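PDB 5Y2W: rubisco operon transcriptional regulator from Synechocystis sp., which acts as a LysR-type transcriptional regulator, probably a repressor coordinating carbon and nitrogen metabolism, whose regulatory domain binds 2-phosphoglycolic acid. Local coordinates for residues I18-Y23 with G141-I146; I64-P69 with R185-A190; L80-V85 with V158-T163; N125-H130 with D179-K184. All coordinates share one frame; numbering follows the deposited sequence.

Interaction 1: I18-Y23 with G141-I146. With PGA (2-phosphoglycolic acid), chain B.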
# COMPACT_ATOMS: atom_id res chain seq x y z
N ILE A 18 -1.56 2.45 -10.52
CA ILE A 18 -1.62 1.09 -10.00
C ILE A 18 -0.65 0.89 -8.82
O ILE A 18 0.31 1.63 -8.65
CB ILE A 18 -1.37 0.06 -11.10
CG1 ILE A 18 -0.07 0.39 -11.83
CG2 ILE A 18 -2.59 0.00 -12.01
CD1 ILE A 18 0.49 -0.76 -12.58
N THR A 19 -0.88 -0.16 -8.03
CA THR A 19 -0.24 -0.27 -6.74
C THR A 19 1.26 -0.24 -6.86
O THR A 19 1.95 0.34 -6.04
CB THR A 19 -0.63 -1.57 -6.02
OG1 THR A 19 -0.35 -2.66 -6.91
CG2 THR A 19 -2.09 -1.57 -5.63
N THR A 20 1.78 -0.86 -7.89
CA THR A 20 3.21 -1.10 -7.97
C THR A 20 4.02 0.17 -8.32
O THR A 20 5.27 0.19 -8.28
CB THR A 20 3.47 -2.19 -9.02
OG1 THR A 20 2.81 -1.85 -10.27
CG2 THR A 20 2.88 -3.47 -8.53
N ALA A 21 3.30 1.22 -8.70
CA ALA A 21 3.90 2.51 -9.09
C ALA A 21 3.94 3.52 -7.96
O ALA A 21 4.31 4.65 -8.19
CB ALA A 21 3.11 3.09 -10.25
N LYS A 22 3.60 3.09 -6.73
CA LYS A 22 3.48 3.97 -5.59
C LYS A 22 4.83 4.45 -5.07
O LYS A 22 4.89 5.36 -4.29
CB LYS A 22 2.73 3.26 -4.45
CG LYS A 22 3.49 2.04 -3.97
CD LYS A 22 3.00 1.48 -2.68
CE LYS A 22 1.57 1.16 -2.85
NZ LYS A 22 1.21 0.48 -1.61
N TYR A 23 5.92 3.81 -5.45
CA TYR A 23 7.23 4.32 -4.99
C TYR A 23 7.85 5.25 -6.04
O TYR A 23 8.30 6.35 -5.72
CB TYR A 23 8.20 3.18 -4.73
CG TYR A 23 7.77 2.24 -3.64
CD1 TYR A 23 8.03 2.53 -2.28
CD2 TYR A 23 7.18 1.02 -3.95
CE1 TYR A 23 7.66 1.65 -1.26
CE2 TYR A 23 6.81 0.13 -2.95
CZ TYR A 23 7.05 0.45 -1.61
OH TYR A 23 6.66 -0.45 -0.62
N GLY A 141 -4.58 -8.51 -0.08
CA GLY A 141 -4.80 -7.31 -0.88
C GLY A 141 -3.76 -6.17 -0.81
O GLY A 141 -4.12 -5.00 -0.70
N SER A 142 -2.48 -6.49 -0.94
CA SER A 142 -1.45 -5.46 -0.92
C SER A 142 -0.17 -6.14 -1.27
O SER A 142 0.09 -7.25 -0.78
CB SER A 142 -1.33 -4.90 0.49
OG SER A 142 -0.04 -4.41 0.78
N ASN A 143 0.63 -5.54 -2.14
CA ASN A 143 1.99 -6.03 -2.39
C ASN A 143 2.85 -6.11 -1.14
O ASN A 143 3.69 -7.01 -1.02
CB ASN A 143 2.69 -5.21 -3.47
CG ASN A 143 1.92 -5.20 -4.79
OD1 ASN A 143 1.72 -6.23 -5.45
ND2 ASN A 143 1.46 -4.01 -5.16
N GLU A 144 2.68 -5.18 -0.22
CA GLU A 144 3.57 -5.14 0.93
C GLU A 144 3.16 -6.31 1.81
O GLU A 144 3.97 -7.00 2.33
CB GLU A 144 3.45 -3.86 1.75
CG GLU A 144 3.05 -2.65 0.93
CD GLU A 144 4.18 -2.28 0.03
OE1 GLU A 144 5.29 -2.25 0.63
OE2 GLU A 144 3.99 -2.07 -1.23
N ALA A 145 1.86 -6.53 1.95
CA ALA A 145 1.33 -7.66 2.76
C ALA A 145 1.91 -8.96 2.26
O ALA A 145 2.33 -9.76 3.06
CB ALA A 145 -0.18 -7.71 2.67
N ILE A 146 1.96 -9.13 0.92
CA ILE A 146 2.48 -10.30 0.34
C ILE A 146 3.97 -10.44 0.59
O ILE A 146 4.43 -11.53 0.93
CB ILE A 146 2.20 -10.40 -1.17
CG1 ILE A 146 0.72 -10.56 -1.41
CG2 ILE A 146 2.92 -11.61 -1.72
CD1 ILE A 146 0.30 -10.58 -2.85
P PGA B . -2.43 -4.41 -9.63
O1P PGA B . -1.43 -3.82 -10.75
O2P PGA B . -2.32 -3.49 -8.46
O3P PGA B . -1.93 -5.84 -9.39
O4P PGA B . -3.78 -4.19 -10.21
C2 PGA B . -0.05 -3.53 -10.60
C1 PGA B . 0.78 -3.99 -11.79
O1 PGA B . 2.04 -3.80 -11.78
O2 PGA B . 0.18 -4.55 -12.73

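Interaction 2: I64-P69 with R185-A190. With PGA (2-phosphoglycolic acid), chain B.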
# COMPACT_ATOMS: atom_id res chain seq x y z
N ILE A 64 -1.95 5.59 -14.59
CA ILE A 64 -0.87 4.65 -14.86
C ILE A 64 -1.32 3.21 -14.62
O ILE A 64 -1.79 2.80 -13.51
CB ILE A 64 0.33 5.03 -14.03
CG1 ILE A 64 0.69 6.47 -14.43
CG2 ILE A 64 1.47 4.02 -14.21
CD1 ILE A 64 2.13 6.87 -14.23
N VAL A 65 -1.23 2.46 -15.70
CA VAL A 65 -1.72 1.11 -15.78
C VAL A 65 -0.69 0.25 -16.54
O VAL A 65 0.14 0.80 -17.26
CB VAL A 65 -3.04 1.06 -16.51
CG1 VAL A 65 -4.03 1.95 -15.77
CG2 VAL A 65 -2.88 1.49 -17.98
N SER A 66 -0.70 -1.06 -16.29
CA SER A 66 0.01 -2.04 -17.11
C SER A 66 -0.84 -2.74 -18.20
O SER A 66 -0.34 -3.13 -19.23
CB SER A 66 0.59 -3.13 -16.20
OG SER A 66 1.55 -2.56 -15.38
N GLU A 67 -2.09 -2.98 -17.88
CA GLU A 67 -3.05 -3.62 -18.76
C GLU A 67 -4.21 -2.61 -18.93
O GLU A 67 -4.94 -2.34 -18.01
CB GLU A 67 -3.55 -4.96 -18.20
CG GLU A 67 -4.37 -5.71 -19.23
CD GLU A 67 -5.09 -6.95 -18.73
OE1 GLU A 67 -5.09 -7.27 -17.51
OE2 GLU A 67 -5.67 -7.62 -19.61
N PRO A 68 -4.35 -2.04 -20.12
CA PRO A 68 -5.45 -1.15 -20.51
C PRO A 68 -6.80 -1.79 -20.24
O PRO A 68 -7.01 -2.94 -20.65
CB PRO A 68 -5.27 -1.02 -22.03
CG PRO A 68 -3.82 -1.21 -22.24
CD PRO A 68 -3.36 -2.20 -21.19
N PRO A 69 -7.72 -1.09 -19.54
CA PRO A 69 -9.05 -1.69 -19.42
C PRO A 69 -9.72 -1.89 -20.77
O PRO A 69 -9.61 -1.06 -21.66
CB PRO A 69 -9.81 -0.69 -18.53
CG PRO A 69 -8.75 -0.14 -17.66
CD PRO A 69 -7.55 0.01 -18.58
N ARG A 185 5.70 -6.91 -19.12
CA ARG A 185 4.55 -6.06 -18.88
C ARG A 185 5.11 -4.66 -18.80
O ARG A 185 6.30 -4.47 -18.56
CB ARG A 185 3.91 -6.57 -17.61
CG ARG A 185 2.72 -5.89 -17.04
CD ARG A 185 2.40 -6.62 -15.71
NE ARG A 185 1.25 -6.10 -14.96
CZ ARG A 185 -0.03 -6.37 -15.25
NH1 ARG A 185 -0.29 -7.19 -16.24
NH2 ARG A 185 -1.02 -5.89 -14.51
N ARG A 186 4.29 -3.66 -18.98
CA ARG A 186 4.87 -2.33 -19.12
C ARG A 186 3.98 -1.44 -18.33
O ARG A 186 2.83 -1.80 -18.15
CB ARG A 186 4.87 -1.93 -20.61
CG ARG A 186 5.66 -2.92 -21.48
CD ARG A 186 5.79 -2.54 -22.92
NE ARG A 186 6.83 -1.52 -23.15
CZ ARG A 186 6.97 -0.79 -24.28
NH1 ARG A 186 6.12 -0.91 -25.31
NH2 ARG A 186 7.97 0.09 -24.36
N TRP A 187 4.51 -0.34 -17.79
CA TRP A 187 3.69 0.74 -17.32
C TRP A 187 3.34 1.72 -18.46
O TRP A 187 4.21 2.17 -19.19
CB TRP A 187 4.42 1.51 -16.21
CG TRP A 187 4.44 0.87 -14.86
CD1 TRP A 187 3.61 -0.09 -14.37
CD2 TRP A 187 5.32 1.21 -13.81
NE1 TRP A 187 3.93 -0.38 -13.07
CE2 TRP A 187 4.97 0.41 -12.70
CE3 TRP A 187 6.35 2.15 -13.67
CZ2 TRP A 187 5.64 0.48 -11.50
CZ3 TRP A 187 7.03 2.20 -12.49
CH2 TRP A 187 6.64 1.38 -11.40
N TYR A 188 2.07 2.07 -18.55
CA TYR A 188 1.59 3.01 -19.52
C TYR A 188 1.02 4.20 -18.81
O TYR A 188 0.38 4.04 -17.77
CB TYR A 188 0.46 2.42 -20.32
CG TYR A 188 0.82 1.24 -21.20
CD1 TYR A 188 1.44 1.42 -22.43
CD2 TYR A 188 0.48 -0.06 -20.80
CE1 TYR A 188 1.73 0.34 -23.25
CE2 TYR A 188 0.78 -1.14 -21.60
CZ TYR A 188 1.39 -0.94 -22.83
OH TYR A 188 1.64 -2.05 -23.57
N VAL A 189 1.25 5.38 -19.36
CA VAL A 189 0.52 6.57 -18.93
C VAL A 189 -0.58 6.87 -19.98
O VAL A 189 -0.35 6.95 -21.19
CB VAL A 189 1.42 7.77 -18.66
CG1 VAL A 189 2.31 8.06 -19.84
CG2 VAL A 189 0.59 9.00 -18.30
N ALA A 190 -1.79 6.98 -19.45
CA ALA A 190 -3.00 6.93 -20.21
C ALA A 190 -3.89 8.10 -19.81
O ALA A 190 -3.75 8.64 -18.72
CB ALA A 190 -3.72 5.61 -19.97
P PGA B . -2.43 -4.41 -9.63
O1P PGA B . -1.43 -3.82 -10.75
O2P PGA B . -2.32 -3.49 -8.46
O3P PGA B . -1.93 -5.84 -9.39
O4P PGA B . -3.78 -4.19 -10.21
C2 PGA B . -0.05 -3.53 -10.60
C1 PGA B . 0.78 -3.99 -11.79
O1 PGA B . 2.04 -3.80 -11.78
O2 PGA B . 0.18 -4.55 -12.73
O HOH W 1 1.71 -4.51 -19.85
O HOH W 2 -2.95 -7.90 -15.87

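Interaction 3: L80-V85 with V158-T163. With PGA (2-phosphoglycolic acid), chain B.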
# COMPACT_ATOMS: atom_id res chain seq x y z
N LEU A 80 7.90 2.65 -19.14
CA LEU A 80 8.78 1.87 -18.25
C LEU A 80 8.31 0.44 -18.23
O LEU A 80 7.14 0.17 -18.17
CB LEU A 80 8.79 2.49 -16.80
CG LEU A 80 9.99 2.15 -15.92
CD1 LEU A 80 11.34 2.49 -16.55
CD2 LEU A 80 9.89 2.84 -14.59
N ASP A 81 9.23 -0.49 -18.28
CA ASP A 81 8.89 -1.89 -18.15
C ASP A 81 8.42 -2.19 -16.74
O ASP A 81 8.86 -1.56 -15.79
CB ASP A 81 10.11 -2.76 -18.41
CG ASP A 81 10.56 -2.69 -19.85
OD1 ASP A 81 9.82 -2.12 -20.67
OD2 ASP A 81 11.65 -3.23 -20.15
N ASN A 82 7.54 -3.18 -16.64
CA ASN A 82 7.02 -3.61 -15.38
C ASN A 82 7.09 -5.13 -15.31
O ASN A 82 6.07 -5.82 -15.35
CB ASN A 82 5.59 -3.12 -15.26
CG ASN A 82 4.98 -3.50 -13.92
OD1 ASN A 82 5.70 -3.65 -12.89
ND2 ASN A 82 3.68 -3.68 -13.93
N PRO A 83 8.29 -5.66 -15.21
CA PRO A 83 8.37 -7.11 -15.17
C PRO A 83 7.85 -7.69 -13.83
O PRO A 83 8.24 -7.21 -12.76
CB PRO A 83 9.85 -7.38 -15.31
CG PRO A 83 10.50 -6.21 -14.70
CD PRO A 83 9.56 -5.03 -14.88
N LEU A 84 6.96 -8.68 -13.94
CA LEU A 84 6.45 -9.43 -12.79
C LEU A 84 7.30 -10.68 -12.56
O LEU A 84 7.55 -11.47 -13.48
CB LEU A 84 5.04 -9.87 -13.07
CG LEU A 84 4.01 -8.81 -13.47
CD1 LEU A 84 2.62 -9.44 -13.44
CD2 LEU A 84 4.02 -7.57 -12.60
N VAL A 85 7.77 -10.88 -11.35
CA VAL A 85 8.68 -11.98 -11.10
C VAL A 85 8.21 -12.84 -9.94
O VAL A 85 7.43 -12.40 -9.10
CB VAL A 85 10.12 -11.46 -10.81
CG1 VAL A 85 10.75 -10.81 -12.03
CG2 VAL A 85 10.13 -10.47 -9.63
N VAL A 158 4.00 -13.87 -7.06
CA VAL A 158 4.53 -13.15 -8.23
C VAL A 158 4.08 -11.72 -8.01
O VAL A 158 2.89 -11.49 -7.75
CB VAL A 158 3.93 -13.68 -9.54
CG1 VAL A 158 4.14 -12.67 -10.67
CG2 VAL A 158 4.47 -15.08 -9.90
N LEU A 159 5.04 -10.81 -8.04
CA LEU A 159 4.76 -9.40 -7.87
C LEU A 159 5.62 -8.64 -8.90
O LEU A 159 6.62 -9.16 -9.40
CB LEU A 159 5.21 -8.95 -6.47
CG LEU A 159 4.57 -9.47 -5.18
CD1 LEU A 159 5.29 -8.94 -3.94
CD2 LEU A 159 3.14 -9.08 -5.19
N SER A 160 5.27 -7.38 -9.13
CA SER A 160 6.13 -6.46 -9.86
C SER A 160 7.46 -6.36 -9.20
O SER A 160 7.54 -6.15 -7.99
CB SER A 160 5.55 -5.04 -9.89
OG SER A 160 6.45 -4.20 -10.57
N GLN A 161 8.49 -6.46 -10.00
CA GLN A 161 9.84 -6.20 -9.56
C GLN A 161 10.02 -4.83 -8.96
O GLN A 161 10.93 -4.65 -8.16
CB GLN A 161 10.77 -6.30 -10.74
CG GLN A 161 12.21 -6.58 -10.35
CD GLN A 161 12.93 -7.35 -11.42
OE1 GLN A 161 12.52 -7.33 -12.56
NE2 GLN A 161 13.99 -8.00 -11.06
N HIS A 162 9.17 -3.85 -9.32
CA HIS A 162 9.26 -2.52 -8.70
C HIS A 162 8.97 -2.57 -7.22
O HIS A 162 9.32 -1.64 -6.52
CB HIS A 162 8.30 -1.53 -9.36
CG HIS A 162 8.59 -1.29 -10.81
ND1 HIS A 162 9.72 -0.61 -11.22
CD2 HIS A 162 7.95 -1.67 -11.94
CE1 HIS A 162 9.76 -0.59 -12.54
NE2 HIS A 162 8.70 -1.22 -13.00
N THR A 163 8.30 -3.63 -6.73
CA THR A 163 7.97 -3.69 -5.28
C THR A 163 9.21 -4.03 -4.44
O THR A 163 9.24 -3.79 -3.23
CB THR A 163 6.89 -4.73 -4.95
OG1 THR A 163 7.37 -6.02 -5.27
CG2 THR A 163 5.55 -4.46 -5.69
P PGA B . -2.43 -4.41 -9.63
O1P PGA B . -1.43 -3.82 -10.75
O2P PGA B . -2.32 -3.49 -8.46
O3P PGA B . -1.93 -5.84 -9.39
O4P PGA B . -3.78 -4.19 -10.21
C2 PGA B . -0.05 -3.53 -10.60
C1 PGA B . 0.78 -3.99 -11.79
O1 PGA B . 2.04 -3.80 -11.78
O2 PGA B . 0.18 -4.55 -12.73

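Interaction 4: N125-H130 with D179-K184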
# COMPACT_ATOMS: atom_id res chain seq x y z
N ASN A 125 -3.52 -16.15 -15.75
CA ASN A 125 -3.51 -16.49 -17.17
C ASN A 125 -2.32 -17.27 -17.52
O ASN A 125 -2.40 -18.22 -18.27
CB ASN A 125 -3.60 -15.26 -18.03
CG ASN A 125 -4.98 -14.69 -17.96
OD1 ASN A 125 -5.88 -15.43 -17.68
ND2 ASN A 125 -5.14 -13.38 -18.14
N LEU A 126 -1.20 -16.89 -16.93
CA LEU A 126 0.01 -17.62 -17.20
C LEU A 126 -0.09 -19.08 -16.71
O LEU A 126 0.27 -20.02 -17.44
CB LEU A 126 1.19 -16.91 -16.59
CG LEU A 126 2.54 -17.64 -16.83
CD1 LEU A 126 2.98 -17.43 -18.30
CD2 LEU A 126 3.61 -17.17 -15.86
N PHE A 127 -0.57 -19.27 -15.48
CA PHE A 127 -0.70 -20.63 -14.91
C PHE A 127 -1.71 -21.51 -15.67
O PHE A 127 -1.45 -22.69 -15.89
CB PHE A 127 -1.08 -20.57 -13.41
CG PHE A 127 0.01 -20.01 -12.54
CD1 PHE A 127 1.28 -19.82 -13.03
CD2 PHE A 127 -0.23 -19.76 -11.22
CE1 PHE A 127 2.28 -19.35 -12.21
CE2 PHE A 127 0.76 -19.27 -10.39
CZ PHE A 127 2.01 -19.05 -10.89
N HIS A 128 -2.83 -20.93 -16.08
CA HIS A 128 -3.80 -21.63 -16.91
C HIS A 128 -3.12 -22.07 -18.22
O HIS A 128 -3.14 -23.23 -18.60
CB HIS A 128 -4.96 -20.69 -17.18
CG HIS A 128 -6.06 -21.30 -17.97
ND1 HIS A 128 -6.14 -21.19 -19.35
CD2 HIS A 128 -7.15 -22.02 -17.58
CE1 HIS A 128 -7.22 -21.83 -19.77
NE2 HIS A 128 -7.84 -22.33 -18.72
N ARG A 129 -2.47 -21.14 -18.89
CA ARG A 129 -1.81 -21.43 -20.14
C ARG A 129 -0.83 -22.60 -19.99
O ARG A 129 -0.62 -23.36 -20.91
CB ARG A 129 -1.03 -20.17 -20.63
CG ARG A 129 -0.34 -20.34 -21.96
CD ARG A 129 0.21 -19.03 -22.47
NE ARG A 129 0.37 -19.11 -23.92
CZ ARG A 129 1.43 -19.59 -24.53
NH1 ARG A 129 2.49 -20.04 -23.85
NH2 ARG A 129 1.46 -19.60 -25.84
N HIS A 130 -0.19 -22.70 -18.83
CA HIS A 130 0.86 -23.70 -18.63
C HIS A 130 0.46 -24.85 -17.73
O HIS A 130 1.32 -25.59 -17.28
CB HIS A 130 2.11 -23.01 -18.10
CG HIS A 130 2.81 -22.21 -19.13
ND1 HIS A 130 2.56 -20.87 -19.34
CD2 HIS A 130 3.75 -22.56 -20.04
CE1 HIS A 130 3.30 -20.43 -20.33
NE2 HIS A 130 4.04 -21.43 -20.77
N ASP A 179 11.18 -20.37 -15.48
CA ASP A 179 10.87 -20.20 -16.90
C ASP A 179 9.54 -19.49 -17.03
O ASP A 179 8.64 -19.66 -16.20
CB ASP A 179 10.70 -21.54 -17.61
CG ASP A 179 12.02 -22.31 -17.82
OD1 ASP A 179 13.11 -21.73 -17.70
OD2 ASP A 179 11.92 -23.52 -18.14
N GLU A 180 9.42 -18.76 -18.14
CA GLU A 180 8.28 -17.93 -18.48
C GLU A 180 8.27 -16.67 -17.66
O GLU A 180 7.38 -15.86 -17.82
CB GLU A 180 6.95 -18.68 -18.34
CG GLU A 180 6.93 -20.04 -19.03
CD GLU A 180 7.28 -20.01 -20.53
OE1 GLU A 180 7.65 -21.07 -21.06
OE2 GLU A 180 7.19 -18.94 -21.17
N PHE A 181 9.25 -16.50 -16.78
CA PHE A 181 9.35 -15.27 -16.04
C PHE A 181 10.56 -14.53 -16.52
O PHE A 181 11.49 -15.16 -16.93
CB PHE A 181 9.41 -15.56 -14.53
CG PHE A 181 8.06 -15.90 -13.98
CD1 PHE A 181 7.58 -17.21 -14.03
CD2 PHE A 181 7.25 -14.90 -13.49
CE1 PHE A 181 6.35 -17.52 -13.55
CE2 PHE A 181 5.99 -15.20 -13.02
CZ PHE A 181 5.52 -16.50 -13.07
N PRO A 182 10.56 -13.20 -16.41
CA PRO A 182 9.51 -12.34 -15.90
C PRO A 182 8.33 -12.27 -16.80
O PRO A 182 8.44 -12.51 -17.98
CB PRO A 182 10.16 -10.95 -15.84
CG PRO A 182 11.28 -11.04 -16.80
CD PRO A 182 11.79 -12.44 -16.71
N ILE A 183 7.17 -11.98 -16.23
CA ILE A 183 6.04 -11.74 -17.08
C ILE A 183 6.30 -10.37 -17.65
O ILE A 183 6.47 -9.38 -16.90
CB ILE A 183 4.71 -11.76 -16.34
CG1 ILE A 183 4.53 -13.18 -15.73
CG2 ILE A 183 3.55 -11.37 -17.30
CD1 ILE A 183 3.16 -13.49 -15.18
N LYS A 184 6.42 -10.32 -18.97
CA LYS A 184 6.76 -9.04 -19.65
C LYS A 184 5.55 -8.08 -19.67
O LYS A 184 4.48 -8.44 -20.07
CB LYS A 184 7.23 -9.30 -21.07
CG LYS A 184 8.62 -9.92 -21.14
CD LYS A 184 8.92 -10.43 -22.55
CE LYS A 184 10.08 -11.41 -22.58
NZ LYS A 184 9.71 -12.71 -21.94

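Interaction 1: I18-Y23 with G141-I146
Thr19, in the loop that follows strand 11-18, meets Asn143 from the first turn of helix 143-151, and the ligand phosphate shares the contact. Thr19 CB lies 3.3 Å from Asn143 ND2 and also borders phosphate oxygen O2P. The methyl CG2 rests against that same oxygen. OG1, held between the backbone N and the carbonyl carbon (chi1 53°), does two jobs: it donates to PGA O2P at 2.6 Å and accepts from Asn143 ND2 at 2.9 Å. Thr19 OG1 lies close to the amide plane of Asn143, but the bond is bent, with an angle of 140° at the hydrogen. Threonine suits the place because one short branch can both give and take a hydrogen bond. This is the two-lobed fold of the periplasmic binding proteins, with the ligand in the cleft; Thr19 approaches from one lobe and Asn143 from the other, Asn143 OD1 being held in turn by Arg113. Thr20 lays CG2 3.7 Å from Asn143 ND2, while its OG1 donates to carboxylate oxygen O1 of PGA. Farther from the ligand, Glu144 meets two side chains tip to tip. Its OE2 makes a long salt bridge of 3.8 Å with Lys22 NZ, and its OE1 stands 2.6 Å from Tyr23 OH, at the edge of that ring. Ser142 caps the helix, OG accepting from Ala145 N at 3.1 Å.

Interaction 2: I64-P69 with R185-A190
Arg185 lays its guanidinium against Ser66, whose CB sits over one face with NE at 3.3 Å. The chain runs extended from CG to NE, and NE and NH2 both donate to carboxylate oxygen O2 of PGA, NH2 at 2.5 Å. At another edge of the guanidinium, NH1 reaches Glu67 OE1 through a water. A methionine in place of Arg185 would probably leave PGA O2 without these two donors and the carboxylate without the positive charge of Arg185. Next, Arg186 offers its O to a weak bond from Ser66 OG, whose stronger partner is Asn82, and Arg186 N is joined to Ser66 O by a second water. Here strand 186-192 runs antiparallel to strand 62-65 within the mixed five-stranded sheet of one lobe. Trp187 brings CD1, at its ring edge, to 3.4 Å from Ser66 OG. Tyr188 forms the hydrogen-bonded pair with Val65: its N donates to Val65 O at 2.6 Å, and its O accepts from Val65 N at 3.1 Å. Its ring edge faces Ser66 O, 3.3 Å from CE2, and the Tyr188 and Val65 side chains cross at about a right angle, CB meeting CG2. Val189 pairs with Ile64 without hydrogen bonds; these branched aliphatics, Ile64 CG1 lying 4.5 Å from Val189 CB, suit a buried sheet face, and helix 199-211 packs on Val189.

Interaction 3: L80-V85 with V158-T163
Ser160 OG is gripped twice: it donates to Asn82 OD1 over a very short 2.5 Å, and it accepts from His162 N at 3.0 Å, closing an ST turn. This occurs where strand 157-160 runs antiparallel to strand 81-89 in the three-stranded sheet of the second lobe, just beyond the corner at Leu80 where the chain leaves the other sheet. An asparagine suits the site because its two amide ends differ: while OD1 accepts from the serine hydroxyl, ND2 donates to PGA O1 at 2.7 Å and to Ser66. His162 turns its ring edge to Asp81 O and Asn82 OD1. Its NE2 donates to Asp81 O at 2.8 Å, on a lone pair and within 8° of the ring plane, and its CE1 touches Leu80 CD2 at 4.0 Å. An alanine in place of His162 would probably leave Asp81 O without this donor and open a gap beside Leu80 and the Trp187 ring on which the imidazole stacks. The strands are joined by Gln161 N to Pro83 O and by the reciprocal bonds of the Val85–Leu159 pair, Val85 N donating to Leu159 O at 2.8 Å. In the non-hydrogen-bonded pair of Leu84 with Ser160, Leu84 CD2 packs 3.6 Å from Ser160 CA. The side chain of Gln161 crosses Pro83 at about a right angle, its OE1 3.1 Å from ring carbon CG.

Interaction 4: N125-H130 with D179-K184
Leu126 reaches from the last turns of helix 118-129 into the loop before strand 186-192, and its two methyls divide the work. With CG anti to the backbone N (chi1 179°), the branch is carried away from the helix toward Phe181 and Ile183. Methyl CD2 touches the tip of the phenyl ring, 3.4 Å from Phe181 CZ, and also meets Ile183 CD1 at 3.8 Å. The other methyl, CD1, turns to Glu180 CB at 4.2 Å. A forked leucine fits here because it can address an aromatic tip, an aliphatic chain and the base of a glutamate together. His130, just past the helix, is held by its own ND1, which donates to Leu126 O at 3.1 Å with the acceptor in the ring plane; this fixes the turn of the imidazole. Over one of its faces comes Glu180 CG in a CH-pi contact, 4.0 Å from the ring centroid. The Glu180 chain bends at chi2 (-56°), so that CD draws to 3.5 Å from His130 NE2, the carboxylate tilted 28° from the ring. Phe181 also brings its CZ to 4.4 Å from Phe127 CE1, and a cis peptide joins it to Pro182. The loop runs beside strand 81-89, with Phe181 on Val86 and Ile183 on Leu84, while the buried Phe127 of helix 118-129 meets Phe110 edge-to-face.

Interactions 1, 2 and 3 surround the 2-phosphoglycolic acid, their centres 11 to 15 Å apart, whereas interaction 4 lies out on the second lobe, its centre 13 Å from that of interaction 3. Along the chain, 18-23, 64-69 and 80-85 come first, then 125-130, 141-146 and 158-163, and finally 179-184 running straight into 185-190. Interaction 2 belongs to the five-stranded sheet and interaction 3 to the three-stranded one; 80-85 and 185-190 run side by side where the chain passes between lobes, tied by a probable hydrogen bond from Asn82 N to Arg185 O. Interaction 1 spans the cleft directly. Ligand binding is therefore probably felt by both lobes together.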